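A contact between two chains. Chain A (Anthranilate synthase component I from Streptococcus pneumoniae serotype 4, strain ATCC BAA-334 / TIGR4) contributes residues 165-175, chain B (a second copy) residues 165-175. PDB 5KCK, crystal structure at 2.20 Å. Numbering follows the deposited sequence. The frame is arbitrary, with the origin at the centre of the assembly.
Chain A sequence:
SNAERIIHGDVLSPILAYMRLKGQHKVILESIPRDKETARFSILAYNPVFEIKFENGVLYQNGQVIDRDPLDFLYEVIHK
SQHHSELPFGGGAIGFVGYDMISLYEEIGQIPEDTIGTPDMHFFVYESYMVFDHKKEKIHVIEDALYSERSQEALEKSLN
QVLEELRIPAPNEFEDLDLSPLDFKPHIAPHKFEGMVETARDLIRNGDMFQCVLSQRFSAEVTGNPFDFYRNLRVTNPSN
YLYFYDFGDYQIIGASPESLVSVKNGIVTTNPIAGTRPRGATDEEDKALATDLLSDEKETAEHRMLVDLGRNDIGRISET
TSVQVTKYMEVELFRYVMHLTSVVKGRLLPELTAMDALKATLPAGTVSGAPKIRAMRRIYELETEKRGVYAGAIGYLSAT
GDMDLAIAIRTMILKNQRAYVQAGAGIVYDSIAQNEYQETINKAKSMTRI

Chain A, residues 165-175: ELRIPAPNEFE
Chain B, residues 165-175: ELRIPAPNEFE

An exact two-fold axis brings one proline against itself: P169(A) CG lies 3.4 Å from P169(B) CG, a tight apolar contact between two C-gamma endo rings whose CA atoms are 7.4 Å apart. Symmetry then gives every other contact twice, with the chains running in opposite directions, R167(A) CA standing 7.0 Å from F174(B) CA.

Each stretch begins within a helix that includes residues 165-166. It extends through I168(A)-A170(A) (phi/psi -102/120, -71/140, -62/143), then folds through overlapping type I turns, A170(A)-E173(A) and N172(A)-E175(A), and likewise in chain B. A170(A) N donates to E173(A) OE2 (2.8 Å), bracing the first turn.

The CA-to-CB bond of F174(B) (chi1 -74°, chi2 -88°) points toward the chain A stretch, and its apolar ring packs against L166(A) and R167(A). F174(B) CE2 lies 3.5 Å from L166(A) O, and F174(B) CZ 4.3 Å from L166(A) CB; L166(A) (m, t) is buried.

The CA-to-CB bond of R167(A) points sideways (m, t, p, chi4 -110°); R167(A) CG lies obliquely against the ring, 3.8 Å from F174(B) CD2, while R167(A) NH2 reaches P171(B) O in a weak 3.4 Å hydrogen bond (160°). Water 2 reinforces this, accepting from R167(A) NE (3.2 Å) and F174(B) N (2.8 Å) and donating to P171(B) O (3.0 Å). Water 1 donates to R167(A) O (3.1 Å) and E173(B) OE1 (2.8 Å). Together the stretches bury 529 Å².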

# COMPACT_ATOMS: atom_id res chain seq x y z
N GLU A 165 16.50 15.44 14.11
CA GLU A 165 16.58 15.77 12.69
C GLU A 165 15.27 15.46 11.97
O GLU A 165 14.82 16.25 11.13
CB GLU A 165 17.76 15.03 12.05
CG GLU A 165 19.11 15.57 12.53
CD GLU A 165 20.30 14.75 12.04
OE1 GLU A 165 20.10 13.78 11.27
OE2 GLU A 165 21.43 15.07 12.45
N LEU A 166 14.62 14.35 12.32
CA LEU A 166 13.37 13.96 11.66
C LEU A 166 12.23 14.94 11.92
O LEU A 166 11.31 15.02 11.11
CB LEU A 166 12.97 12.55 12.10
CG LEU A 166 13.92 11.46 11.59
CD1 LEU A 166 13.53 10.06 12.11
CD2 LEU A 166 13.99 11.47 10.07
N ARG A 167 12.27 15.69 13.02
CA ARG A 167 11.20 16.64 13.31
C ARG A 167 11.26 17.88 12.42
O ARG A 167 10.27 18.60 12.33
CB ARG A 167 11.24 17.08 14.78
CG ARG A 167 10.68 16.06 15.75
CD ARG A 167 10.78 16.54 17.19
NE ARG A 167 9.70 17.45 17.57
CZ ARG A 167 9.86 18.75 17.82
NH1 ARG A 167 11.07 19.29 17.73
NH2 ARG A 167 8.82 19.50 18.16
N ILE A 168 12.40 18.13 11.79
CA ILE A 168 12.66 19.40 11.11
C ILE A 168 12.45 19.20 9.62
O ILE A 168 13.15 18.37 9.02
CB ILE A 168 14.08 19.91 11.41
CG1 ILE A 168 14.26 20.11 12.92
CG2 ILE A 168 14.37 21.21 10.66
CD1 ILE A 168 15.66 20.48 13.31
N PRO A 169 11.54 19.92 8.99
CA PRO A 169 11.30 19.69 7.56
C PRO A 169 12.46 20.19 6.72
O PRO A 169 13.04 21.24 6.99
CB PRO A 169 10.01 20.47 7.27
CG PRO A 169 9.73 21.30 8.51
CD PRO A 169 10.86 21.13 9.47
N ALA A 170 12.81 19.41 5.70
CA ALA A 170 13.69 19.92 4.66
C ALA A 170 13.00 21.09 3.96
O ALA A 170 11.78 21.06 3.78
CB ALA A 170 14.02 18.81 3.66
N PRO A 171 13.74 22.13 3.56
CA PRO A 171 13.08 23.35 3.06
C PRO A 171 12.39 23.17 1.72
O PRO A 171 11.53 23.99 1.37
CB PRO A 171 14.23 24.36 2.95
CG PRO A 171 15.41 23.72 3.64
CD PRO A 171 15.21 22.24 3.53
N ASN A 172 12.71 22.12 0.97
CA ASN A 172 12.19 21.91 -0.37
C ASN A 172 11.20 20.75 -0.45
O ASN A 172 11.00 20.19 -1.53
CB ASN A 172 13.34 21.69 -1.34
CG ASN A 172 14.30 20.59 -0.88
OD1 ASN A 172 14.58 20.45 0.32
ND2 ASN A 172 14.81 19.80 -1.83
N GLU A 173 10.56 20.38 0.67
CA GLU A 173 9.70 19.19 0.68
C GLU A 173 8.54 19.31 -0.31
O GLU A 173 8.12 18.30 -0.89
CB GLU A 173 9.18 18.91 2.09
CG GLU A 173 10.19 18.16 2.95
CD GLU A 173 9.77 17.95 4.40
OE1 GLU A 173 8.58 18.10 4.74
OE2 GLU A 173 10.66 17.61 5.21
N PHE A 174 8.02 20.51 -0.54
CA PHE A 174 6.84 20.66 -1.38
C PHE A 174 7.14 21.30 -2.73
O PHE A 174 6.21 21.66 -3.46
CB PHE A 174 5.75 21.43 -0.63
CG PHE A 174 5.10 20.60 0.43
CD1 PHE A 174 4.00 19.81 0.13
CD2 PHE A 174 5.62 20.54 1.71
CE1 PHE A 174 3.42 19.02 1.09
CE2 PHE A 174 5.04 19.75 2.68
CZ PHE A 174 3.94 18.99 2.36
N GLU A 175 8.42 21.43 -3.10
CA GLU A 175 8.74 21.87 -4.44
C GLU A 175 8.46 20.74 -5.43
O GLU A 175 8.56 19.56 -5.11
CB GLU A 175 10.21 22.30 -4.54
CG GLU A 175 10.66 23.25 -3.44
CD GLU A 175 9.92 24.58 -3.43
OE1 GLU A 175 9.42 25.00 -4.50
OE2 GLU A 175 9.82 25.21 -2.35
N GLU B 165 0.02 26.21 4.77
CA GLU B 165 -0.22 25.47 6.00
C GLU B 165 0.42 24.08 5.95
O GLU B 165 1.00 23.63 6.95
CB GLU B 165 -1.73 25.38 6.26
CG GLU B 165 -2.33 26.74 6.65
CD GLU B 165 -3.85 26.72 6.75
OE1 GLU B 165 -4.46 25.64 6.60
OE2 GLU B 165 -4.43 27.81 6.99
N LEU B 166 0.36 23.42 4.79
CA LEU B 166 0.92 22.07 4.67
C LEU B 166 2.44 22.04 4.83
O LEU B 166 2.98 21.00 5.21
CB LEU B 166 0.53 21.47 3.32
CG LEU B 166 -0.98 21.17 3.19
CD1 LEU B 166 -1.36 20.64 1.81
CD2 LEU B 166 -1.43 20.21 4.29
N ARG B 167 3.13 23.15 4.58
CA ARG B 167 4.58 23.16 4.73
C ARG B 167 5.02 23.18 6.18
O ARG B 167 6.18 22.88 6.47
CB ARG B 167 5.19 24.36 4.01
CG ARG B 167 5.29 24.20 2.50
CD ARG B 167 5.87 25.44 1.83
NE ARG B 167 7.33 25.49 1.89
CZ ARG B 167 8.03 26.36 2.62
NH1 ARG B 167 7.40 27.26 3.37
NH2 ARG B 167 9.36 26.33 2.61
N ILE B 168 4.13 23.54 7.10
CA ILE B 168 4.49 23.84 8.48
C ILE B 168 4.14 22.63 9.34
O ILE B 168 2.96 22.25 9.39
CB ILE B 168 3.77 25.10 8.99
CG1 ILE B 168 4.15 26.30 8.12
CG2 ILE B 168 4.10 25.37 10.46
CD1 ILE B 168 3.39 27.55 8.46
N PRO B 169 5.10 22.01 10.02
CA PRO B 169 4.77 20.81 10.79
C PRO B 169 3.94 21.16 12.02
O PRO B 169 4.18 22.18 12.68
CB PRO B 169 6.14 20.24 11.18
CG PRO B 169 7.16 21.29 10.79
CD PRO B 169 6.45 22.51 10.31
N ALA B 170 2.95 20.33 12.31
CA ALA B 170 2.30 20.38 13.60
C ALA B 170 3.32 20.06 14.69
O ALA B 170 4.21 19.22 14.47
CB ALA B 170 1.13 19.39 13.66
N PRO B 171 3.25 20.71 15.85
CA PRO B 171 4.34 20.57 16.84
C PRO B 171 4.41 19.19 17.47
O PRO B 171 5.46 18.84 18.04
CB PRO B 171 4.02 21.64 17.90
CG PRO B 171 2.92 22.49 17.30
CD PRO B 171 2.18 21.60 16.34
N ASN B 172 3.36 18.39 17.38
CA ASN B 172 3.29 17.09 18.04
C ASN B 172 3.35 15.92 17.06
O ASN B 172 2.89 14.83 17.40
CB ASN B 172 2.01 17.02 18.88
CG ASN B 172 0.76 17.37 18.08
OD1 ASN B 172 0.78 18.26 17.23
ND2 ASN B 172 -0.34 16.67 18.35
N GLU B 173 3.92 16.12 15.87
CA GLU B 173 3.89 15.07 14.85
C GLU B 173 4.59 13.79 15.31
O GLU B 173 4.17 12.69 14.94
CB GLU B 173 4.50 15.58 13.54
CG GLU B 173 3.51 16.39 12.71
CD GLU B 173 4.09 17.01 11.44
OE1 GLU B 173 5.19 16.61 10.99
OE2 GLU B 173 3.43 17.91 10.89
N PHE B 174 5.63 13.90 16.13
CA PHE B 174 6.40 12.72 16.51
C PHE B 174 6.18 12.30 17.96
O PHE B 174 6.92 11.45 18.46
CB PHE B 174 7.88 12.95 16.21
CG PHE B 174 8.18 12.88 14.75
CD1 PHE B 174 8.49 11.68 14.14
CD2 PHE B 174 8.09 14.02 13.96
CE1 PHE B 174 8.73 11.61 12.79
CE2 PHE B 174 8.33 13.95 12.60
CZ PHE B 174 8.65 12.75 12.02
N GLU B 175 5.18 12.86 18.64
CA GLU B 175 4.84 12.36 19.96
C GLU B 175 4.13 11.01 19.83
O GLU B 175 3.45 10.73 18.83
CB GLU B 175 3.94 13.35 20.70
CG GLU B 175 4.43 14.80 20.68
CD GLU B 175 5.78 14.99 21.36
OE1 GLU B 175 6.12 14.18 22.26
OE2 GLU B 175 6.50 15.95 21.00
O HOH W 1 7.40 17.40 12.55
O HOH W 2 6.77 16.32 17.02
O HOH W 3 8.79 22.89 0.75
O HOH W 4 7.75 20.79 4.76